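Local coordinates for acyl-CoA dehydrogenase (Slackia heliotrinireducens, PDB 4RM7), which belongs to the acyl-CoA dehydrogenase family, whose chains join a helical N-terminal domain, a beta-rich middle domain and a helical C-terminal domain, at residues A[73-87]-A[248-262]. Residues are numbered along the deposited sequence; the frame is centred on the assembly and turned at random.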
ATOM      1  N   GLN A  73      14.492  -5.553 -29.159  1.00 38.70           N
ATOM      2  CA  GLN A  73      14.041  -6.809 -28.588  1.00 38.89           C
ATOM      3  C   GLN A  73      12.891  -6.601 -27.600  1.00 41.96           C
ATOM      4  O   GLN A  73      11.930  -7.369 -27.576  1.00 44.95           O
ATOM      5  CB  GLN A  73      15.204  -7.512 -27.902  1.00 35.72           C
ATOM      6  CG  GLN A  73      16.157  -8.199 -28.856  1.00 35.60           C
ATOM      7  CD  GLN A  73      17.372  -8.761 -28.129  1.00 45.63           C
ATOM      8  OE1 GLN A  73      17.832  -8.185 -27.129  1.00 47.43           O
ATOM      9  NE2 GLN A  73      17.893  -9.891 -28.616  1.00 45.58           N
ATOM     10  N   VAL A  74      13.005  -5.552 -26.795  1.00 44.68           N
ATOM     11  CA  VAL A  74      11.991  -5.186 -25.831  1.00 48.30           C
ATOM     12  C   VAL A  74      10.667  -4.807 -26.493  1.00 50.82           C
ATOM     13  O   VAL A  74       9.589  -5.224 -26.050  1.00 47.47           O
ATOM     14  CB  VAL A  74      12.498  -4.035 -24.961  1.00 45.05           C
ATOM     15  CG1 VAL A  74      11.351  -3.270 -24.316  1.00 38.11           C
ATOM     16  CG2 VAL A  74      13.438  -4.581 -23.925  1.00 40.45           C
ATOM     17  N   LEU A  75      10.740  -4.034 -27.566  1.00 43.34           N
ATOM     18  CA  LEU A  75       9.530  -3.689 -28.298  1.00 37.94           C
ATOM     19  C   LEU A  75       8.881  -4.953 -28.871  1.00 44.42           C
ATOM     20  O   LEU A  75       7.654  -5.082 -28.851  1.00 46.33           O
ATOM     21  CB  LEU A  75       9.826  -2.681 -29.411  1.00 38.63           C
ATOM     22  CG  LEU A  75      10.336  -1.304 -28.979  1.00 41.00           C
ATOM     23  CD1 LEU A  75      10.696  -0.465 -30.210  1.00 43.03           C
ATOM     24  CD2 LEU A  75       9.314  -0.572 -28.090  1.00 40.08           C
ATOM     25  N   VAL A  76       9.702  -5.893 -29.351  1.00 42.60           N
ATOM     26  CA  VAL A  76       9.170  -7.130 -29.929  1.00 39.79           C
ATOM     27  C   VAL A  76       8.458  -7.919 -28.836  1.00 41.71           C
ATOM     28  O   VAL A  76       7.282  -8.262 -28.977  1.00 43.31           O
ATOM     29  CB  VAL A  76      10.271  -7.989 -30.600  1.00 41.21           C
ATOM     30  CG1 VAL A  76       9.788  -9.389 -30.858  1.00 43.03           C
ATOM     31  CG2 VAL A  76      10.712  -7.375 -31.911  1.00 41.07           C
ATOM     32  N   ILE A  77       9.139  -8.144 -27.718  1.00 39.11           N
ATOM     33  CA  ILE A  77       8.557  -8.919 -26.619  1.00 36.63           C
ATOM     34  C   ILE A  77       7.350  -8.258 -25.970  1.00 40.41           C
ATOM     35  O   ILE A  77       6.354  -8.927 -25.698  1.00 45.65           O
ATOM     36  CB  ILE A  77       9.601  -9.205 -25.557  1.00 37.03           C
ATOM     37  CG1 ILE A  77      10.690 -10.085 -26.160  1.00 37.70           C
ATOM     38  CG2 ILE A  77       8.963  -9.883 -24.326  1.00 41.18           C
ATOM     39  CD1 ILE A  77      11.996  -9.960 -25.465  1.00 49.20           C
ATOM     40  N   GLU A  78       7.411  -6.947 -25.746  1.00 43.77           N
ATOM     41  CA  GLU A  78       6.263  -6.250 -25.160  1.00 41.69           C
ATOM     42  C   GLU A  78       5.036  -6.349 -26.082  1.00 42.84           C
ATOM     43  O   GLU A  78       3.928  -6.589 -25.619  1.00 46.92           O
ATOM     44  CB  GLU A  78       6.593  -4.782 -24.866  1.00 35.80           C
ATOM     45  CG  GLU A  78       5.376  -3.908 -24.604  1.00 31.74           C
ATOM     46  CD  GLU A  78       5.680  -2.398 -24.569  1.00 41.68           C
ATOM     47  OE1 GLU A  78       6.624  -1.951 -25.249  1.00 46.95           O
ATOM     48  OE2 GLU A  78       4.960  -1.646 -23.865  1.00 46.64           O
ATOM     49  N   GLU A  79       5.238  -6.205 -27.388  1.00 39.83           N
ATOM     50  CA  GLU A  79       4.110  -6.227 -28.306  1.00 32.77           C
ATOM     51  C   GLU A  79       3.478  -7.611 -28.458  1.00 41.16           C
ATOM     52  O   GLU A  79       2.254  -7.724 -28.535  1.00 39.41           O
ATOM     53  CB  GLU A  79       4.523  -5.695 -29.683  1.00 36.69           C
ATOM     54  CG  GLU A  79       3.374  -5.595 -30.717  1.00 43.38           C
ATOM     55  CD  GLU A  79       2.172  -4.701 -30.297  1.00 64.29           C
ATOM     56  OE1 GLU A  79       2.132  -4.132 -29.174  1.00 69.13           O
ATOM     57  OE2 GLU A  79       1.246  -4.564 -31.119  1.00 62.20           O
ATOM     58  N   LEU A  80       4.294  -8.663 -28.492  1.00 39.31           N
ATOM     59  CA  LEU A  80       3.752 -10.007 -28.651  1.00 36.22           C
ATOM     60  C   LEU A  80       3.010 -10.414 -27.381  1.00 37.30           C
ATOM     61  O   LEU A  80       1.981 -11.080 -27.444  1.00 41.21           O
ATOM     62  CB  LEU A  80       4.867 -11.010 -28.978  1.00 37.82           C
ATOM     63  CG  LEU A  80       5.455 -10.763 -30.366  1.00 42.81           C
ATOM     64  CD1 LEU A  80       6.551 -11.725 -30.656  1.00 44.00           C
ATOM     65  CD2 LEU A  80       4.365 -10.841 -31.435  1.00 43.21           C
ATOM     66  N   SER A  81       3.530  -9.995 -26.233  1.00 36.23           N
ATOM     67  CA  SER A  81       2.898 -10.283 -24.949  1.00 39.89           C
ATOM     68  C   SER A  81       1.604  -9.516 -24.824  1.00 42.51           C
ATOM     69  O   SER A  81       0.665  -9.981 -24.175  1.00 47.22           O
ATOM     70  CB  SER A  81       3.816  -9.922 -23.779  1.00 42.68           C
ATOM     71  OG  SER A  81       5.071 -10.562 -23.902  1.00 43.63           O
ATOM     72  N   ARG A  82       1.561  -8.338 -25.446  1.00 39.80           N
ATOM     73  CA  ARG A  82       0.367  -7.502 -25.404  1.00 39.26           C
ATOM     74  C   ARG A  82      -0.750  -8.115 -26.234  1.00 42.51           C
ATOM     75  O   ARG A  82      -1.870  -8.265 -25.761  1.00 43.16           O
ATOM     76  CB  ARG A  82       0.657  -6.093 -25.912  1.00 36.47           C
ATOM     77  CG  ARG A  82      -0.543  -5.145 -25.834  1.00 36.75           C
ATOM     78  CD  ARG A  82      -0.270  -3.850 -26.602  1.00 34.92           C
ATOM     79  NE  ARG A  82      -0.264  -4.073 -28.035  1.00 34.18           N
ATOM     80  CZ  ARG A  82      -1.371  -4.279 -28.743  1.00 40.00           C
ATOM     81  NH1 ARG A  82      -2.557  -4.285 -28.138  1.00 43.33           N
ATOM     82  NH2 ARG A  82      -1.296  -4.494 -30.048  1.00 39.42           N
ATOM     83  N   ILE A  83      -0.431  -8.451 -27.480  1.00 40.44           N
ATOM     84  CA  ILE A  83      -1.400  -9.051 -28.382  1.00 39.06           C
ATOM     85  C   ILE A  83      -1.863 -10.407 -27.862  1.00 44.35           C
ATOM     86  O   ILE A  83      -3.044 -10.707 -27.903  1.00 46.19           O
ATOM     87  CB  ILE A  83      -0.821  -9.215 -29.805  1.00 40.15           C
ATOM     88  CG1 ILE A  83      -0.562  -7.853 -30.446  1.00 42.46           C
ATOM     89  CG2 ILE A  83      -1.758 -10.037 -30.688  1.00 32.37           C
ATOM     90  CD1 ILE A  83       0.396  -7.936 -31.604  1.00 45.74           C
ATOM     91  N   SER A  84      -0.944 -11.217 -27.347  1.00 44.14           N
ATOM     92  CA  SER A  84      -1.312 -12.572 -26.933  1.00 43.05           C
ATOM     93  C   SER A  84      -1.953 -12.642 -25.557  1.00 46.40           C
ATOM     94  O   SER A  84      -2.738 -13.533 -25.296  1.00 47.10           O
ATOM     95  CB  SER A  84      -0.094 -13.484 -26.938  1.00 36.20           C
ATOM     96  OG  SER A  84       0.740 -13.151 -25.867  1.00 43.14           O
ATOM     97  N   GLY A  85      -1.597 -11.720 -24.666  1.00 43.63           N
ATOM     98  CA  GLY A  85      -2.040 -11.796 -23.284  1.00 37.00           C
ATOM     99  C   GLY A  85      -1.427 -13.015 -22.613  1.00 40.28           C
ATOM    100  O   GLY A  85      -1.992 -13.610 -21.692  1.00 44.15           O
ATOM    101  N   ALA A  86      -0.253 -13.408 -23.084  1.00 40.09           N
ATOM    102  CA  ALA A  86       0.310 -14.663 -22.628  1.00 44.01           C
ATOM    103  C   ALA A  86       1.809 -14.572 -22.479  1.00 44.30           C
ATOM    104  O   ALA A  86       2.445 -13.650 -22.992  1.00 48.68           O
ATOM    105  CB  ALA A  86      -0.068 -15.797 -23.591  1.00 38.38           C
ATOM    106  N   CYS A  87       2.359 -15.537 -21.753  1.00 45.16           N
ATOM    107  CA  CYS A  87       3.793 -15.719 -21.658  1.00 44.32           C
ATOM    108  C   CYS A  87       4.264 -16.552 -22.833  1.00 50.84           C
ATOM    109  O   CYS A  87       3.902 -17.712 -22.943  1.00 67.46           O
ATOM    110  CB  CYS A  87       4.161 -16.399 -20.344  1.00 43.80           C
ATOM    111  SG  CYS A  87       5.929 -16.370 -20.028  1.00 56.73           S
ATOM    112  N   PHE A 248      14.043  -8.744 -20.476  1.00 43.32           N
ATOM    113  CA  PHE A 248      13.078  -9.539 -21.215  1.00 38.62           C
ATOM    114  C   PHE A 248      11.842  -9.854 -20.396  1.00 39.66           C
ATOM    115  O   PHE A 248      10.721  -9.692 -20.871  1.00 42.19           O
ATOM    116  CB  PHE A 248      13.716 -10.841 -21.684  1.00 37.37           C
ATOM    117  CG  PHE A 248      14.744 -10.650 -22.742  1.00 37.91           C
ATOM    118  CD1 PHE A 248      14.857  -9.428 -23.396  1.00 32.51           C
ATOM    119  CD2 PHE A 248      15.609 -11.686 -23.087  1.00 41.30           C
ATOM    120  CE1 PHE A 248      15.808  -9.249 -24.374  1.00 37.90           C
ATOM    121  CE2 PHE A 248      16.570 -11.514 -24.071  1.00 43.28           C
ATOM    122  CZ  PHE A 248      16.679 -10.296 -24.714  1.00 38.75           C
ATOM    123  N   THR A 249      12.053 -10.301 -19.168  1.00 37.01           N
ATOM    124  CA  THR A 249      10.948 -10.692 -18.311  1.00 35.75           C
ATOM    125  C   THR A 249      10.071  -9.497 -17.961  1.00 38.93           C
ATOM    126  O   THR A 249       8.839  -9.587 -17.930  1.00 41.24           O
ATOM    127  CB  THR A 249      11.465 -11.359 -17.041  1.00 38.17           C
ATOM    128  OG1 THR A 249      11.948 -12.652 -17.385  1.00 49.11           O
ATOM    129  CG2 THR A 249      10.367 -11.521 -16.031  1.00 41.64           C
ATOM    130  N   CYS A 250      10.704  -8.355 -17.742  1.00 33.38           N
ATOM    131  CA  CYS A 250       9.944  -7.161 -17.420  1.00 32.53           C
ATOM    132  C   CYS A 250       9.173  -6.642 -18.640  1.00 35.46           C
ATOM    133  O   CYS A 250       8.025  -6.214 -18.510  1.00 43.68           O
ATOM    134  CB  CYS A 250      10.865  -6.091 -16.825  1.00 27.13           C
ATOM    135  SG  CYS A 250      11.445  -6.594 -15.156  1.00 45.80           S
ATOM    136  N   ALA A 251       9.777  -6.721 -19.821  1.00 35.24           N
ATOM    137  CA  ALA A 251       9.068  -6.378 -21.045  1.00 33.41           C
ATOM    138  C   ALA A 251       7.834  -7.284 -21.248  1.00 42.16           C
ATOM    139  O   ALA A 251       6.777  -6.822 -21.686  1.00 40.42           O
ATOM    140  CB  ALA A 251      10.010  -6.467 -22.242  1.00 29.73           C
ATOM    141  N   ALA A 252       7.966  -8.569 -20.919  1.00 44.85           N
ATOM    142  CA  ALA A 252       6.831  -9.477 -20.999  1.00 40.28           C
ATOM    143  C   ALA A 252       5.764  -9.088 -19.989  1.00 40.71           C
ATOM    144  O   ALA A 252       4.573  -9.121 -20.299  1.00 45.16           O
ATOM    145  CB  ALA A 252       7.271 -10.950 -20.781  1.00 28.10           C
ATOM    146  N   ALA A 253       6.186  -8.724 -18.781  1.00 41.98           N
ATOM    147  CA  ALA A 253       5.232  -8.360 -17.740  1.00 39.80           C
ATOM    148  C   ALA A 253       4.437  -7.112 -18.154  1.00 42.70           C
ATOM    149  O   ALA A 253       3.214  -7.032 -17.978  1.00 45.00           O
ATOM    150  CB  ALA A 253       5.948  -8.132 -16.448  1.00 33.73           C
ATOM    151  N   LEU A 254       5.151  -6.153 -18.727  1.00 30.58           N
ATOM    152  CA  LEU A 254       4.564  -4.905 -19.174  1.00 34.40           C
ATOM    153  C   LEU A 254       3.526  -5.166 -20.273  1.00 40.91           C
ATOM    154  O   LEU A 254       2.408  -4.645 -20.258  1.00 41.10           O
ATOM    155  CB  LEU A 254       5.665  -3.987 -19.679  1.00 33.90           C
ATOM    156  CG  LEU A 254       5.258  -2.739 -20.448  1.00 41.79           C
ATOM    157  CD1 LEU A 254       4.409  -1.815 -19.567  1.00 35.54           C
ATOM    158  CD2 LEU A 254       6.512  -2.039 -20.983  1.00 35.94           C
ATOM    159  N   GLY A 255       3.918  -5.985 -21.229  1.00 34.24           N
ATOM    160  CA  GLY A 255       3.050  -6.330 -22.325  1.00 29.35           C
ATOM    161  C   GLY A 255       1.783  -6.994 -21.836  1.00 34.57           C
ATOM    162  O   GLY A 255       0.687  -6.607 -22.239  1.00 38.11           O
ATOM    163  N   GLU A 256       1.916  -8.000 -20.979  1.00 33.27           N
ATOM    164  CA  GLU A 256       0.735  -8.718 -20.525  1.00 34.18           C
ATOM    165  C   GLU A 256      -0.155  -7.781 -19.706  1.00 36.17           C
ATOM    166  O   GLU A 256      -1.377  -7.778 -19.869  1.00 35.93           O
ATOM    167  CB  GLU A 256       1.118  -9.945 -19.707  1.00 34.29           C
ATOM    168  CG  GLU A 256       1.860 -10.996 -20.489  1.00 36.59           C
ATOM    169  CD  GLU A 256       1.820 -12.350 -19.799  1.00 42.03           C
ATOM    170  OE1 GLU A 256       2.885 -12.848 -19.369  1.00 41.98           O
ATOM    171  OE2 GLU A 256       0.720 -12.927 -19.694  1.00 44.02           O
ATOM    172  N   ALA A 257       0.469  -6.997 -18.826  1.00 28.61           N
ATOM    173  CA  ALA A 257      -0.247  -6.023 -18.019  1.00 32.73           C
ATOM    174  C   ALA A 257      -1.020  -5.065 -18.922  1.00 38.15           C
ATOM    175  O   ALA A 257      -2.171  -4.709 -18.662  1.00 44.62           O
ATOM    176  CB  ALA A 257       0.737  -5.241 -17.108  1.00 29.06           C
ATOM    177  N   GLN A 258      -0.382  -4.668 -20.009  1.00 32.56           N
ATOM    178  CA  GLN A 258      -1.012  -3.752 -20.936  1.00 33.24           C
ATOM    179  C   GLN A 258      -2.264  -4.390 -21.563  1.00 38.05           C
ATOM    180  O   GLN A 258      -3.246  -3.694 -21.846  1.00 44.55           O
ATOM    181  CB  GLN A 258      -0.005  -3.329 -22.009  1.00 31.66           C
ATOM    182  CG  GLN A 258      -0.563  -2.368 -23.020  1.00 37.04           C
ATOM    183  CD  GLN A 258      -0.950  -1.051 -22.391  1.00 44.91           C
ATOM    184  OE1 GLN A 258      -0.089  -0.300 -21.963  1.00 48.80           O
ATOM    185  NE2 GLN A 258      -2.251  -0.762 -22.336  1.00 47.83           N
ATOM    186  N   ALA A 259      -2.227  -5.713 -21.768  1.00 35.61           N
ATOM    187  CA  ALA A 259      -3.344  -6.439 -22.375  1.00 37.80           C
ATOM    188  C   ALA A 259      -4.533  -6.476 -21.418  1.00 42.84           C
ATOM    189  O   ALA A 259      -5.683  -6.304 -21.829  1.00 52.32           O
ATOM    190  CB  ALA A 259      -2.926  -7.845 -22.752  1.00 37.74           C
ATOM    191  N   ALA A 260      -4.233  -6.685 -20.140  1.00 34.54           N
ATOM    192  CA  ALA A 260      -5.231  -6.642 -19.086  1.00 37.18           C
ATOM    193  C   ALA A 260      -5.899  -5.268 -18.985  1.00 40.88           C
ATOM    194  O   ALA A 260      -7.104  -5.163 -18.755  1.00 44.61           O
ATOM    195  CB  ALA A 260      -4.599  -7.008 -17.756  1.00 31.88           C
HETATM  196  N   MSE A 261      -5.104  -4.220 -19.146  1.00 36.88           N
HETATM  197  CA  MSE A 261      -5.636  -2.872 -19.082  1.00 41.33           C
HETATM  198  C   MSE A 261      -6.602  -2.613 -20.248  1.00 41.79           C
HETATM  199  O   MSE A 261      -7.704  -2.099 -20.040  1.00 38.60           O
HETATM  200  CB  MSE A 261      -4.505  -1.843 -19.081  1.00 39.00           C
HETATM  201  CG  MSE A 261      -4.996  -0.419 -19.230  1.00 45.29           C
HETATM  202 SE   MSE A 261      -5.953   0.192 -17.642  0.69 51.95          SE
HETATM  203  CE  MSE A 261      -5.693   2.089 -17.953  1.00 52.60           C
ATOM    204  N   GLU A 262      -6.199  -2.981 -21.461  1.00 34.46           N
ATOM    205  CA  GLU A 262      -7.104  -2.902 -22.609  1.00 36.47           C
ATOM    206  C   GLU A 262      -8.451  -3.598 -22.379  1.00 43.89           C
ATOM    207  O   GLU A 262      -9.503  -3.039 -22.726  1.00 54.37           O
ATOM    208  CB  GLU A 262      -6.446  -3.470 -23.844  1.00 33.69           C
ATOM    209  CG  GLU A 262      -5.259  -2.660 -24.281  1.00 44.41           C
ATOM    210  CD  GLU A 262      -4.432  -3.368 -25.338  1.00 56.35           C
ATOM    211  OE1 GLU A 262      -4.839  -4.473 -25.766  1.00 59.82           O
ATOM    212  OE2 GLU A 262      -3.378  -2.821 -25.746  1.00 58.47           O
TER
HETATM  213  O   HOH W   1      -4.536  -7.255 -26.442  1.00 51.48           O
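With CG anti to the backbone N (chi1 -177°) and a bend at chi3 (71°), Arg82 carries its guanidinium along the Gln258 side chain to Glu262, whose extended chain brings the carboxylate out to meet it. The pair closes one end of a helix packing, both helices running the same general way, that joins the N-terminal and C-terminal helical domains of the acyl-CoA dehydrogenase fold, and it illustrates how small residues let helices approach closely. The axes of segments 73-84 and 248-262 come within 6.9 Å at a crossing angle of -34°. Gly255, with no side chain, lies at the close approach, its CA 4.2 Å from Arg82 CA. Backbone meets backbone there: Gly255 CA touches Glu78 O, while Gly255 O receives a CA-H...O contact from Arg82 CA at 3.3 Å. Toward the N-terminal ends of the two segments, Ile77 CD1 rests 3.6 Å from Phe248 CD1, and Gln73 OE1 lies at the ring's edge, its amide almost perpendicular to the ring and its NE2 bonded to Val59 O. The Glu78 carboxylate lies against Leu254 CD2, and it is answered by Arg299 of helix 282-311. Glu79 takes Arg82 NE and NH2 side-on, which should fix the guanidinium's rotation. Arg82 NH1, the remaining terminal nitrogen, donates to the syn lone pair of Glu262 OE2 at 2.9 Å, bent to 142°, while a water bridges Glu262 OE1 to Arg82 O.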